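Long-range contacts in putative alpha-L-fucosidase (Bacteroides thetaiotaomicron VPI-5482, PDB 3GZA), which probably hydrolyses alpha-L-fucosyl linkages, acting as a glycoside hydrolase of family 29: residues A[370-375]-A[434-439]; A[384-389]-A[403-408]; A[89-94]-A[166-171]; A[126-131]-A[178-183]; A[233-238]-A[253-258]. All coordinates share one frame; numbering follows the deposited sequence. Where two conformers were deposited one is given.

Contact 1 (A[370-375]-A[434-439])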
# COMPACT_ATOMS: atom_id res chain seq x y z
N TYR A 370 -25.27 33.00 37.90
CA TYR A 370 -25.30 32.38 36.59
C TYR A 370 -26.72 32.11 36.17
O TYR A 370 -27.61 31.94 36.97
CB TYR A 370 -24.68 30.98 36.59
CG TYR A 370 -23.22 30.77 36.44
CD1 TYR A 370 -22.66 30.54 35.21
CD2 TYR A 370 -22.40 30.68 37.55
CE1 TYR A 370 -21.32 30.29 35.06
CE2 TYR A 370 -21.04 30.42 37.42
CZ TYR A 370 -20.51 30.22 36.17
OH TYR A 370 -19.18 29.91 36.02
N CYS A 371 -26.91 32.14 34.85
CA CYS A 371 -28.19 31.80 34.23
C CYS A 371 -27.90 30.98 33.00
O CYS A 371 -26.85 31.15 32.38
CB CYS A 371 -28.95 33.05 33.78
SG CYS A 371 -29.66 34.03 35.07
N ILE A 372 -28.84 30.12 32.62
CA ILE A 372 -28.76 29.37 31.39
C ILE A 372 -30.05 29.69 30.66
O ILE A 372 -31.09 29.79 31.31
CB ILE A 372 -28.58 27.86 31.63
CG1 ILE A 372 -27.14 27.61 32.11
CG2 ILE A 372 -28.92 27.02 30.39
CD1 ILE A 372 -26.82 26.17 32.34
N ILE A 373 -29.95 29.91 29.35
CA ILE A 373 -31.12 30.13 28.50
C ILE A 373 -30.97 29.19 27.33
O ILE A 373 -29.87 29.04 26.81
CB ILE A 373 -31.18 31.54 27.92
CG1 ILE A 373 -30.79 32.60 28.95
CG2 ILE A 373 -32.61 31.81 27.27
CD1 ILE A 373 -30.53 33.99 28.34
N GLN A 374 -32.05 28.52 26.96
CA GLN A 374 -32.04 27.63 25.80
C GLN A 374 -33.29 27.82 24.97
O GLN A 374 -34.39 27.87 25.52
CB GLN A 374 -32.00 26.15 26.23
CG GLN A 374 -30.82 25.71 27.05
CD GLN A 374 -30.80 24.20 27.22
OE1 GLN A 374 -31.27 23.70 28.23
NE2 GLN A 374 -30.33 23.48 26.20
N GLU A 375 -33.11 27.95 23.65
CA GLU A 375 -34.21 27.98 22.71
C GLU A 375 -34.49 26.54 22.25
O GLU A 375 -33.62 25.68 22.36
CB GLU A 375 -33.89 28.84 21.50
CG GLU A 375 -33.75 30.30 21.79
CD GLU A 375 -33.53 31.13 20.53
OE1 GLU A 375 -32.35 31.28 20.17
OE2 GLU A 375 -34.53 31.66 19.94
N ILE A 434 -38.67 29.25 24.39
CA ILE A 434 -37.64 29.10 25.41
C ILE A 434 -37.92 27.81 26.18
O ILE A 434 -38.92 27.71 26.88
CB ILE A 434 -37.61 30.35 26.32
CG1 ILE A 434 -37.24 31.59 25.47
CG2 ILE A 434 -36.63 30.15 27.47
CD1 ILE A 434 -37.63 32.91 26.07
N ILE A 435 -37.03 26.82 26.03
CA ILE A 435 -37.22 25.55 26.71
C ILE A 435 -36.60 25.55 28.09
O ILE A 435 -36.90 24.68 28.89
CB ILE A 435 -36.73 24.35 25.85
CG1 ILE A 435 -35.20 24.40 25.64
CG2 ILE A 435 -37.45 24.33 24.53
CD1 ILE A 435 -34.63 23.15 25.04
N ASN A 436 -35.76 26.55 28.38
CA ASN A 436 -35.09 26.62 29.66
C ASN A 436 -34.59 28.03 29.95
O ASN A 436 -33.87 28.61 29.14
CB ASN A 436 -33.91 25.63 29.62
CG ASN A 436 -33.08 25.62 30.90
OD1 ASN A 436 -33.46 26.17 31.91
ND2 ASN A 436 -31.92 24.96 30.84
N PHE A 437 -34.99 28.55 31.10
CA PHE A 437 -34.45 29.78 31.67
C PHE A 437 -34.24 29.38 33.14
O PHE A 437 -35.20 29.14 33.86
CB PHE A 437 -35.33 31.02 31.48
CG PHE A 437 -34.85 32.23 32.26
CD1 PHE A 437 -33.51 32.59 32.26
CD2 PHE A 437 -35.75 33.01 32.96
CE1 PHE A 437 -33.08 33.70 32.96
CE2 PHE A 437 -35.31 34.13 33.66
CZ PHE A 437 -33.96 34.46 33.68
N SER A 438 -32.98 29.24 33.53
CA SER A 438 -32.61 28.72 34.85
C SER A 438 -31.57 29.57 35.56
O SER A 438 -30.73 30.16 34.91
CB SER A 438 -32.03 27.32 34.73
OG SER A 438 -32.96 26.39 34.22
N ALA A 439 -31.62 29.58 36.88
CA ALA A 439 -30.68 30.36 37.70
C ALA A 439 -29.84 29.43 38.56
O ALA A 439 -30.34 28.40 39.03
CB ALA A 439 -31.43 31.34 38.59
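I372 and S438 are tied by a reciprocal pair of backbone bonds, I372 N to S438 O and S438 N to I372 O, both 3.0 Å long. The antiparallel ladder carries on with Q374 N to N436 O at 2.8 Å. There the register slips by one residue: I435 N gives Q374 O a bond of 2.9 Å, while N436 N reaches that same oxygen only weakly, at 3.4 Å. With I435 and N436 both facing Q374, this is a classic beta bulge.

The side-chain polar contact is amide to amide. N436 ND2 donates to Q374 OE1 over 3.0 Å, nearly straight at 174° and on a lone pair of that oxygen, although the two amide planes stand 71° apart. Q374 NE2 in turn bonds to H407 O.

Apolar contacts fill the other face, which carries C371, I373, I434, F437 and A439. I373 CG1 lies 4.3 Å from F437 CD1, approaching the ring obliquely. L421 and L423 of strand 420-428 and L360 of strand 357-362 pack on F437, placing this face in the interior between the two sheets of the F5/8 type C-like sandwich.

The pair thus turns a mostly apolar face to the opposing sheet, with E375 at its end bonded to backbone nitrogens of G406, R382 and I383; on the other face buried amides pair donor with acceptor, consistent with their assigned O and N.

Contact 2 (A[384-389]-A[403-408])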
# COMPACT_ATOMS: atom_id res chain seq x y z
N ARG A 384 -32.99 37.69 19.16
CA ARG A 384 -31.96 38.56 18.58
C ARG A 384 -31.35 39.51 19.59
O ARG A 384 -30.22 39.93 19.39
CB ARG A 384 -32.54 39.35 17.41
CG ARG A 384 -32.76 38.49 16.17
CD ARG A 384 -31.47 37.94 15.64
NE ARG A 384 -31.67 37.15 14.42
CZ ARG A 384 -31.78 37.67 13.21
NH1 ARG A 384 -31.79 38.99 13.02
NH2 ARG A 384 -31.96 36.84 12.17
N GLN A 385 -32.09 39.90 20.62
CA GLN A 385 -31.57 40.77 21.68
C GLN A 385 -32.29 40.38 22.96
O GLN A 385 -33.51 40.22 22.95
CB GLN A 385 -31.86 42.25 21.40
CG GLN A 385 -31.16 42.90 20.18
CD GLN A 385 -29.69 43.21 20.38
OE1 GLN A 385 -29.21 43.33 21.51
NE2 GLN A 385 -28.97 43.39 19.28
N TYR A 386 -31.55 40.22 24.06
CA TYR A 386 -32.18 39.91 25.34
C TYR A 386 -31.45 40.55 26.51
O TYR A 386 -30.29 40.95 26.40
CB TYR A 386 -32.25 38.40 25.59
CG TYR A 386 -30.89 37.79 25.86
CD1 TYR A 386 -30.34 37.79 27.15
CD2 TYR A 386 -30.12 37.24 24.82
CE1 TYR A 386 -29.08 37.27 27.38
CE2 TYR A 386 -28.90 36.71 25.06
CZ TYR A 386 -28.36 36.72 26.33
OH TYR A 386 -27.12 36.19 26.57
N GLN A 387 -32.15 40.68 27.62
CA GLN A 387 -31.55 41.20 28.84
C GLN A 387 -32.00 40.33 30.00
O GLN A 387 -33.08 39.76 29.96
CB GLN A 387 -32.00 42.63 29.15
CG GLN A 387 -31.77 43.64 28.05
CD GLN A 387 -32.87 43.61 26.99
OE1 GLN A 387 -34.06 43.73 27.32
NE2 GLN A 387 -32.47 43.46 25.71
N ILE A 388 -31.14 40.19 31.01
CA ILE A 388 -31.53 39.49 32.22
C ILE A 388 -31.42 40.49 33.36
O ILE A 388 -30.42 41.20 33.49
CB ILE A 388 -30.69 38.26 32.50
CG1 ILE A 388 -30.84 37.24 31.35
CG2 ILE A 388 -31.09 37.62 33.87
CD1 ILE A 388 -30.01 36.07 31.49
N GLU A 389 -32.50 40.58 34.14
CA GLU A 389 -32.58 41.46 35.30
C GLU A 389 -32.75 40.62 36.54
O GLU A 389 -33.30 39.53 36.47
CB GLU A 389 -33.78 42.39 35.19
CG GLU A 389 -33.67 43.41 34.11
CD GLU A 389 -34.96 44.16 33.97
OE1 GLU A 389 -35.89 43.58 33.36
OE2 GLU A 389 -35.05 45.30 34.46
N GLU A 403 -27.30 38.72 22.70
CA GLU A 403 -27.95 38.66 21.39
C GLU A 403 -28.43 37.27 21.10
O GLU A 403 -29.58 36.95 21.32
CB GLU A 403 -26.98 39.12 20.31
CG GLU A 403 -26.66 40.57 20.35
CD GLU A 403 -25.76 41.00 19.21
OE1 GLU A 403 -26.22 41.01 18.04
OE2 GLU A 403 -24.59 41.31 19.50
N SER A 404 -27.52 36.41 20.63
CA SER A 404 -27.82 35.03 20.32
C SER A 404 -28.00 34.15 21.56
O SER A 404 -27.31 34.34 22.56
CB SER A 404 -26.69 34.43 19.48
OG SER A 404 -25.44 34.62 20.12
N VAL A 405 -28.88 33.18 21.43
CA VAL A 405 -29.07 32.17 22.45
C VAL A 405 -28.89 30.82 21.76
O VAL A 405 -27.90 30.13 22.01
CB VAL A 405 -30.42 32.33 23.16
CG1 VAL A 405 -30.63 31.15 24.08
CG2 VAL A 405 -30.48 33.64 23.93
N GLY A 406 -29.81 30.43 20.90
CA GLY A 406 -29.70 29.16 20.19
C GLY A 406 -29.91 28.01 21.15
O GLY A 406 -30.72 28.14 22.10
N HIS A 407 -29.15 26.94 20.99
CA HIS A 407 -29.32 25.75 21.80
C HIS A 407 -29.03 25.98 23.27
O HIS A 407 -29.78 25.51 24.12
CB HIS A 407 -28.52 24.59 21.24
CG HIS A 407 -28.55 23.41 22.15
ND1 HIS A 407 -29.69 22.65 22.28
CD2 HIS A 407 -27.67 22.96 23.07
CE1 HIS A 407 -29.47 21.72 23.20
NE2 HIS A 407 -28.27 21.91 23.71
N LYS A 408 -27.97 26.74 23.56
CA LYS A 408 -27.61 27.02 24.94
C LYS A 408 -26.75 28.25 25.08
O LYS A 408 -25.80 28.43 24.33
CB LYS A 408 -26.89 25.83 25.58
CG LYS A 408 -26.55 25.98 27.07
CD LYS A 408 -26.10 24.65 27.65
CE LYS A 408 -27.30 23.75 28.09
NZ LYS A 408 -26.82 22.47 28.73
O HOH W 1 -28.74 40.60 17.21
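Y386 turns the CD2-CE2 side of its ring toward the loop 403-408. Its CG sits between the backbone N and the carbonyl carbon (chi1 70°), on the way to that loop. V405 CG2 comes in obliquely to touch Y386 CE2 at 3.6 Å, and E403 O lies in the ring plane at the edge, 3.6 Å from Y386 CD2. That buried carbonyl has no polar partner in the model. At the tip, Y386 OH bonds to E411 and R409.

E403 and Q385 run side by side and point the same way, amide and carboxylate planes only 8° apart; Q385 NE2 is 3.8 Å from E403 CG in the conformer given. A water donates to both R384 O and E403 OE1, at 2.7 Å each, bridging segments that share no direct hydrogen bond. Y229, from the fucosidase part of the chain, bonds to E403 N and S404 O. This is a connecting loop of a beta sandwich, crossing from strand 395-402 in one sheet to strand 409-418 in the other.

Contact 3 (A[89-94]-A[166-171])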
# COMPACT_ATOMS: atom_id res chain seq x y z
N TRP A 89 -8.75 -0.34 10.11
CA TRP A 89 -9.84 -1.28 9.92
C TRP A 89 -9.38 -2.37 8.95
O TRP A 89 -8.30 -2.27 8.36
CB TRP A 89 -11.15 -0.60 9.47
CG TRP A 89 -11.27 -0.17 8.03
CD1 TRP A 89 -11.99 -0.78 7.06
CD2 TRP A 89 -10.67 0.99 7.40
NE1 TRP A 89 -11.91 -0.07 5.90
CE2 TRP A 89 -11.11 1.01 6.08
CE3 TRP A 89 -9.87 2.04 7.85
CZ2 TRP A 89 -10.69 1.99 5.17
CZ3 TRP A 89 -9.48 3.05 6.95
CH2 TRP A 89 -9.90 3.00 5.63
N GLN A 90 -10.25 -3.37 8.78
CA GLN A 90 -10.05 -4.46 7.82
C GLN A 90 -10.57 -3.99 6.45
O GLN A 90 -11.70 -4.26 6.08
CB GLN A 90 -10.81 -5.69 8.25
CG GLN A 90 -10.16 -6.36 9.44
CD GLN A 90 -8.89 -7.16 9.09
OE1 GLN A 90 -8.91 -8.03 8.21
NE2 GLN A 90 -7.80 -6.86 9.79
N SER A 91 -9.69 -3.35 5.67
CA SER A 91 -10.12 -2.84 4.37
C SER A 91 -9.76 -3.82 3.26
O SER A 91 -8.77 -4.54 3.37
CB SER A 91 -9.40 -1.52 4.04
OG SER A 91 -9.83 -0.98 2.80
N ASP A 92 -10.62 -3.86 2.26
CA ASP A 92 -10.39 -4.66 1.05
C ASP A 92 -9.94 -3.80 -0.15
O ASP A 92 -9.86 -4.30 -1.28
CB ASP A 92 -11.66 -5.39 0.71
CG ASP A 92 -12.12 -6.27 1.86
OD1 ASP A 92 -11.28 -7.08 2.34
OD2 ASP A 92 -13.31 -6.19 2.26
N VAL A 93 -9.68 -2.53 0.12
CA VAL A 93 -9.28 -1.59 -0.92
C VAL A 93 -8.03 -0.83 -0.60
O VAL A 93 -7.26 -0.52 -1.53
CB VAL A 93 -10.45 -0.63 -1.35
CG1 VAL A 93 -11.66 -1.45 -1.82
CG2 VAL A 93 -10.86 0.30 -0.19
N ASN A 94 -7.82 -0.52 0.68
CA ASN A 94 -6.56 0.09 1.12
C ASN A 94 -5.74 -1.02 1.77
O ASN A 94 -6.09 -1.43 2.87
CB ASN A 94 -6.84 1.14 2.18
CG ASN A 94 -5.57 1.78 2.72
OD1 ASN A 94 -4.48 1.51 2.25
ND2 ASN A 94 -5.71 2.58 3.77
N VAL A 166 -14.57 5.13 1.90
CA VAL A 166 -15.75 5.74 2.51
C VAL A 166 -16.90 4.77 2.46
O VAL A 166 -17.65 4.65 3.41
CB VAL A 166 -16.06 7.09 1.85
CG1 VAL A 166 -17.41 7.70 2.31
CG2 VAL A 166 -14.94 8.11 2.11
N THR A 167 -17.04 4.05 1.37
CA THR A 167 -18.15 3.09 1.26
C THR A 167 -18.00 2.00 2.32
O THR A 167 -19.00 1.62 2.98
CB THR A 167 -18.22 2.48 -0.15
OG1 THR A 167 -18.41 3.53 -1.11
CG2 THR A 167 -19.41 1.50 -0.30
N GLU A 168 -16.80 1.48 2.49
CA GLU A 168 -16.60 0.44 3.53
C GLU A 168 -17.01 0.97 4.88
O GLU A 168 -17.71 0.28 5.67
CB GLU A 168 -15.13 -0.02 3.58
CG GLU A 168 -14.68 -0.81 2.38
CD GLU A 168 -13.24 -1.27 2.44
OE1 GLU A 168 -12.44 -0.63 3.13
OE2 GLU A 168 -12.93 -2.27 1.73
N LEU A 169 -16.50 2.15 5.22
CA LEU A 169 -16.76 2.75 6.53
C LEU A 169 -18.20 3.09 6.77
O LEU A 169 -18.68 3.03 7.92
CB LEU A 169 -15.81 3.92 6.76
CG LEU A 169 -14.33 3.52 6.86
CD1 LEU A 169 -13.35 4.70 6.60
CD2 LEU A 169 -13.97 2.76 8.19
N CYS A 170 -18.93 3.38 5.69
CA CYS A 170 -20.38 3.73 5.78
C CYS A 170 -21.32 2.56 5.68
O CYS A 170 -22.53 2.73 5.83
CB CYS A 170 -20.76 4.75 4.70
SG CYS A 170 -20.08 6.42 4.96
N THR A 171 -20.80 1.36 5.38
CA THR A 171 -21.66 0.19 5.22
C THR A 171 -21.40 -0.95 6.19
O THR A 171 -22.29 -1.79 6.35
CB THR A 171 -21.59 -0.39 3.78
OG1 THR A 171 -20.21 -0.74 3.48
CG2 THR A 171 -22.12 0.69 2.77
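E168 OE1 is gripped by two donors from the loop 89-94. S91 OG comes in on its syn lone pair at 2.7 Å, whereas W89 NE1, 2.9 Å away, meets it from above the carboxylate plane. The indole and the carboxylate stand almost perpendicular, 88° apart, with OE1 near the ring plane at the NE1 edge. The other oxygen, E168 OE2, takes D92 N at 2.9 Å on its syn side.

S91 is itself positioned from behind: with OG anti to its own backbone N (chi1 -179°), that hydroxyl also accepts from V93 N and N94 N, an ST motif with its ST turn. L169, next along the helix, lays CD2 over the W89 five-membered ring, 3.9 Å from its centroid, in a CH-pi contact. D92 OD2 approaches E168 OE2 to 4.0 Å, a like-charge pair that R172, in a salt bridge with D92, would tend to ease.

An alanine at E168 would remove the carboxylate and would probably leave W89 NE1, S91 OG and D92 N without their shared acceptor, freeing the loop to shift. In fold terms, an outer helix of a TIM barrel, 148-171, is fastened to the long loop that follows barrel strand 75-79.

Contact 4 (A[126-131]-A[178-183])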
# COMPACT_ATOMS: atom_id res chain seq x y z
N GLY A 126 -18.77 8.20 15.49
CA GLY A 126 -18.48 8.79 14.20
C GLY A 126 -17.11 8.35 13.72
O GLY A 126 -16.32 7.84 14.46
N ILE A 127 -16.83 8.64 12.45
CA ILE A 127 -15.56 8.22 11.84
C ILE A 127 -14.91 9.41 11.14
O ILE A 127 -15.58 10.15 10.40
CB ILE A 127 -15.74 7.06 10.88
CG1 ILE A 127 -16.25 5.78 11.61
CG2 ILE A 127 -14.38 6.72 10.26
CD1 ILE A 127 -16.61 4.59 10.72
N TYR A 128 -13.63 9.61 11.39
CA TYR A 128 -12.83 10.63 10.73
C TYR A 128 -11.98 9.93 9.68
O TYR A 128 -11.38 8.86 9.93
CB TYR A 128 -11.97 11.32 11.79
CG TYR A 128 -10.89 12.31 11.43
CD1 TYR A 128 -9.78 11.96 10.68
CD2 TYR A 128 -10.98 13.62 11.89
CE1 TYR A 128 -8.79 12.87 10.40
CE2 TYR A 128 -9.99 14.53 11.62
CZ TYR A 128 -8.89 14.15 10.86
OH TYR A 128 -7.88 15.07 10.63
N ILE A 129 -11.89 10.55 8.53
CA ILE A 129 -11.16 9.97 7.40
C ILE A 129 -10.27 11.07 6.83
O ILE A 129 -10.76 12.11 6.40
CB ILE A 129 -12.15 9.49 6.30
CG1 ILE A 129 -13.19 8.54 6.90
CG2 ILE A 129 -11.35 8.78 5.16
CD1 ILE A 129 -14.31 8.14 5.91
N GLY A 130 -8.97 10.82 6.79
CA GLY A 130 -8.01 11.76 6.21
C GLY A 130 -7.68 11.31 4.80
O GLY A 130 -7.11 10.23 4.58
N ILE A 131 -8.10 12.08 3.81
CA ILE A 131 -7.81 11.84 2.39
C ILE A 131 -6.94 12.94 1.77
O ILE A 131 -6.52 12.84 0.63
CB ILE A 131 -9.12 11.72 1.53
CG1 ILE A 131 -9.91 13.03 1.46
CG2 ILE A 131 -10.01 10.62 2.06
CD1 ILE A 131 -11.01 12.93 0.48
N MSE A 178 -21.26 11.13 12.58
CA MSE A 178 -20.71 12.01 11.57
C MSE A 178 -19.63 11.26 10.82
O MSE A 178 -19.11 10.23 11.31
CB MSE A 178 -20.00 13.23 12.21
CG MSE A 178 -18.77 12.97 12.98
SE MSE A 178 -17.76 14.52 13.43
CE MSE A 178 -18.93 15.29 14.76
N ILE A 179 -19.33 11.80 9.64
CA ILE A 179 -18.13 11.48 8.85
C ILE A 179 -17.42 12.83 8.79
O ILE A 179 -18.01 13.81 8.32
CB ILE A 179 -18.35 10.97 7.43
CG1 ILE A 179 -18.95 9.54 7.45
CG2 ILE A 179 -17.03 11.03 6.63
CD1 ILE A 179 -18.07 8.43 8.03
N TRP A 180 -16.18 12.87 9.29
CA TRP A 180 -15.34 14.05 9.35
C TRP A 180 -14.13 13.81 8.49
O TRP A 180 -13.32 12.93 8.76
CB TRP A 180 -14.88 14.25 10.79
CG TRP A 180 -13.98 15.43 11.13
CD1 TRP A 180 -13.26 16.24 10.27
CD2 TRP A 180 -13.66 15.89 12.45
NE1 TRP A 180 -12.58 17.18 10.97
CE2 TRP A 180 -12.79 16.99 12.31
CE3 TRP A 180 -14.04 15.48 13.74
CZ2 TRP A 180 -12.28 17.67 13.40
CZ3 TRP A 180 -13.54 16.17 14.82
CH2 TRP A 180 -12.62 17.21 14.65
N PHE A 181 -13.99 14.60 7.45
CA PHE A 181 -12.83 14.53 6.58
C PHE A 181 -11.80 15.56 7.00
O PHE A 181 -12.17 16.73 7.24
CB PHE A 181 -13.23 14.79 5.15
CG PHE A 181 -14.10 13.71 4.57
CD1 PHE A 181 -13.51 12.58 4.06
CD2 PHE A 181 -15.46 13.87 4.44
CE1 PHE A 181 -14.28 11.56 3.49
CE2 PHE A 181 -16.25 12.81 3.89
CZ PHE A 181 -15.63 11.68 3.42
N ASP A 182 -10.53 15.15 7.09
CA ASP A 182 -9.41 16.06 7.45
C ASP A 182 -9.29 17.21 6.48
O ASP A 182 -8.79 17.04 5.39
CB ASP A 182 -8.10 15.23 7.47
CG ASP A 182 -6.88 16.05 7.71
OD1 ASP A 182 -6.99 17.20 8.22
OD2 ASP A 182 -5.78 15.51 7.40
N GLY A 183 -9.67 18.39 6.92
CA GLY A 183 -9.67 19.52 6.01
C GLY A 183 -10.71 19.44 4.92
O GLY A 183 -10.60 20.14 3.92
O HOH W 2 -8.34 18.04 10.43
O HOH W 3 -9.42 14.74 4.04
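Y128 turns a ring edge to W180 across neighbouring parallel strands of the TIM barrel, joined by a beta-alpha-beta crossover through helix 148-171. The strands are stitched by backbone bonds such as I129 N to W180 O, 2.8 Å. On the opposite side of the sheet, F181 runs alongside I129 and touches V166 of the helix. W180 NE1 also bonds to a bound buffer molecule, consistent with the C-terminal ends of barrel strands, where a TIM barrel has its pocket.

Y128 CB lies 3.7 Å from W180 O. With chi1 at 172°, CG is set anti to the backbone N and stays equally close to that oxygen. Farther out, Y128 CD2 stands over one face of the indole, 3.6 Å from W180 CD2, and CE2 lies beside W180 NE1 and CE2, ring planes 55° apart. Y128 CZ then passes D182 CB at 3.6 Å. At the tip, Y128 OH donates over 3.0 Å to a water, and that water passes its own hydrogen to D182 OD1 at 2.7 Å.

Contact 5 (A[233-238]-A[253-258])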
# COMPACT_ATOMS: atom_id res chain seq x y z
N SER A 233 -26.12 29.94 14.35
CA SER A 233 -26.01 28.69 13.59
C SER A 233 -26.18 28.88 12.11
O SER A 233 -25.76 28.02 11.34
CB SER A 233 -27.10 27.69 14.00
OG SER A 233 -26.91 27.27 15.33
N THR A 234 -26.79 29.98 11.73
CA THR A 234 -27.08 30.32 10.36
C THR A 234 -25.84 30.83 9.63
O THR A 234 -24.90 31.36 10.25
CB THR A 234 -28.26 31.23 10.29
OG1 THR A 234 -28.12 32.33 11.21
CG2 THR A 234 -29.54 30.45 10.62
N PHE A 235 -25.86 30.65 8.30
CA PHE A 235 -24.66 30.83 7.50
C PHE A 235 -25.07 31.22 6.08
O PHE A 235 -26.13 30.83 5.63
CB PHE A 235 -23.85 29.49 7.59
CG PHE A 235 -22.36 29.68 7.54
CD1 PHE A 235 -21.71 30.30 8.62
CD2 PHE A 235 -21.60 29.29 6.43
CE1 PHE A 235 -20.37 30.48 8.58
CE2 PHE A 235 -20.24 29.49 6.40
CZ PHE A 235 -19.63 30.10 7.46
N PRO A 236 -24.24 32.02 5.40
CA PRO A 236 -24.63 32.51 4.08
C PRO A 236 -24.63 31.49 2.94
O PRO A 236 -25.31 31.72 1.92
CB PRO A 236 -23.61 33.63 3.82
CG PRO A 236 -22.45 33.27 4.62
CD PRO A 236 -22.97 32.62 5.86
N VAL A 237 -23.95 30.38 3.15
CA VAL A 237 -23.82 29.31 2.18
C VAL A 237 -23.91 28.02 2.91
O VAL A 237 -23.66 27.96 4.12
CB VAL A 237 -22.50 29.40 1.37
CG1 VAL A 237 -22.56 30.58 0.38
CG2 VAL A 237 -21.27 29.46 2.31
N PRO A 238 -24.29 26.93 2.21
CA PRO A 238 -24.47 25.63 2.85
C PRO A 238 -23.20 24.84 3.12
O PRO A 238 -23.26 23.63 3.29
CB PRO A 238 -25.42 24.91 1.88
CG PRO A 238 -25.09 25.41 0.63
CD PRO A 238 -24.71 26.89 0.80
N GLU A 253 -13.93 35.62 10.85
CA GLU A 253 -14.98 36.22 11.69
C GLU A 253 -16.30 35.53 11.45
O GLU A 253 -17.05 35.34 12.37
CB GLU A 253 -15.13 37.70 11.43
CG GLU A 253 -13.96 38.51 11.96
CD GLU A 253 -13.85 38.49 13.46
OE1 GLU A 253 -14.89 38.57 14.14
OE2 GLU A 253 -12.71 38.39 13.96
N LEU A 254 -16.59 35.20 10.20
CA LEU A 254 -17.81 34.49 9.85
C LEU A 254 -17.84 33.10 10.49
O LEU A 254 -18.89 32.69 10.99
CB LEU A 254 -17.98 34.46 8.31
CG LEU A 254 -19.14 33.64 7.76
CD1 LEU A 254 -20.47 34.19 8.32
CD2 LEU A 254 -19.11 33.62 6.21
N LEU A 255 -16.72 32.35 10.52
CA LEU A 255 -16.72 31.04 11.23
C LEU A 255 -16.96 31.17 12.71
O LEU A 255 -17.71 30.41 13.30
CB LEU A 255 -15.40 30.31 10.97
CG LEU A 255 -15.13 29.90 9.52
CD1 LEU A 255 -13.68 29.45 9.41
CD2 LEU A 255 -16.12 28.79 9.03
N LYS A 256 -16.35 32.19 13.32
CA LYS A 256 -16.44 32.42 14.74
C LYS A 256 -17.78 32.90 15.26
O LYS A 256 -18.10 32.67 16.44
CB LYS A 256 -15.35 33.45 15.13
CG LYS A 256 -13.94 32.85 15.06
CD LYS A 256 -12.83 33.88 15.25
CE LYS A 256 -11.45 33.19 15.20
NZ LYS A 256 -10.39 34.19 15.08
N HIS A 257 -18.52 33.60 14.41
CA HIS A 257 -19.79 34.22 14.78
C HIS A 257 -21.01 33.69 14.03
O HIS A 257 -22.12 33.86 14.51
CB HIS A 257 -19.73 35.75 14.52
CG HIS A 257 -18.83 36.51 15.46
ND1 HIS A 257 -19.22 36.89 16.72
CD2 HIS A 257 -17.55 36.95 15.32
CE1 HIS A 257 -18.23 37.54 17.31
NE2 HIS A 257 -17.20 37.60 16.48
N GLY A 258 -20.83 33.16 12.82
CA GLY A 258 -21.97 32.84 11.96
C GLY A 258 -22.59 34.12 11.40
O GLY A 258 -22.06 35.24 11.54
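The last turn of helix 251-257 packs against the short strand 234-235, where the ring of F235 meets L254. The contact is apolar, with no hydrogen bond passing directly between the segments. Chi1 of L254, 174°, sets CG anti to the backbone N, where it meets F235 CE1 at 3.5 Å. CG and both methyls lie to one side of the ring, approaching it obliquely. F235 CZ lies 3.8 Å from L254 CD2, while F235 CE1 is also 3.6 Å from L254 O. On the same leucine, the methyl CD2 meets P236 CG tip to tip at 3.7 Å. P236 also lays its CD over a face of the F235 ring, so phenylalanine and proline receive the leucine together.

Strand 234-235 pairs antiparallel with strand 264-273, which belongs to the barrel sheet, so this helix end packs on a short strand added to that sheet. An alanine at L254 would remove CG and both methyls and would probably open a gap beside F235 and P236, with the phenyl ring less restrained in its rotation.

One residue past the helix the chain turns through G258, whose phi is positive. G258 CA lies 4.2 Å from F235 CD1, near the plane of the ring at its edge. The same CA comes within 3.7 Å of T234 O, and T234 OG1 bonds to the next residue, D259, at its carbonyl oxygen.

Contacts 3 and 4 share the barrel: 148-171 is the helix of the crossover between the strands of contact 4, and L169 CD1 packs on I129 CD1 at 3.6 Å. Contact 4 is the most central, its centre about 11 Å from that of the chain; contact 3 lies farther out and relies on a buried carboxylate. Contact 5 reaches the same sheet but is only partly buried, apolar in its side chains, with no hydrogen bond across. Contacts 1 and 2 belong to the sandwich, with contact 2 nested in the loop closed by contact 1; E375 OE1 probably bonds to G406 N between them. Contact 1 is a backbone ladder, antiparallel where contact 4 is parallel, whereas contact 2 depends on ring packing and a water.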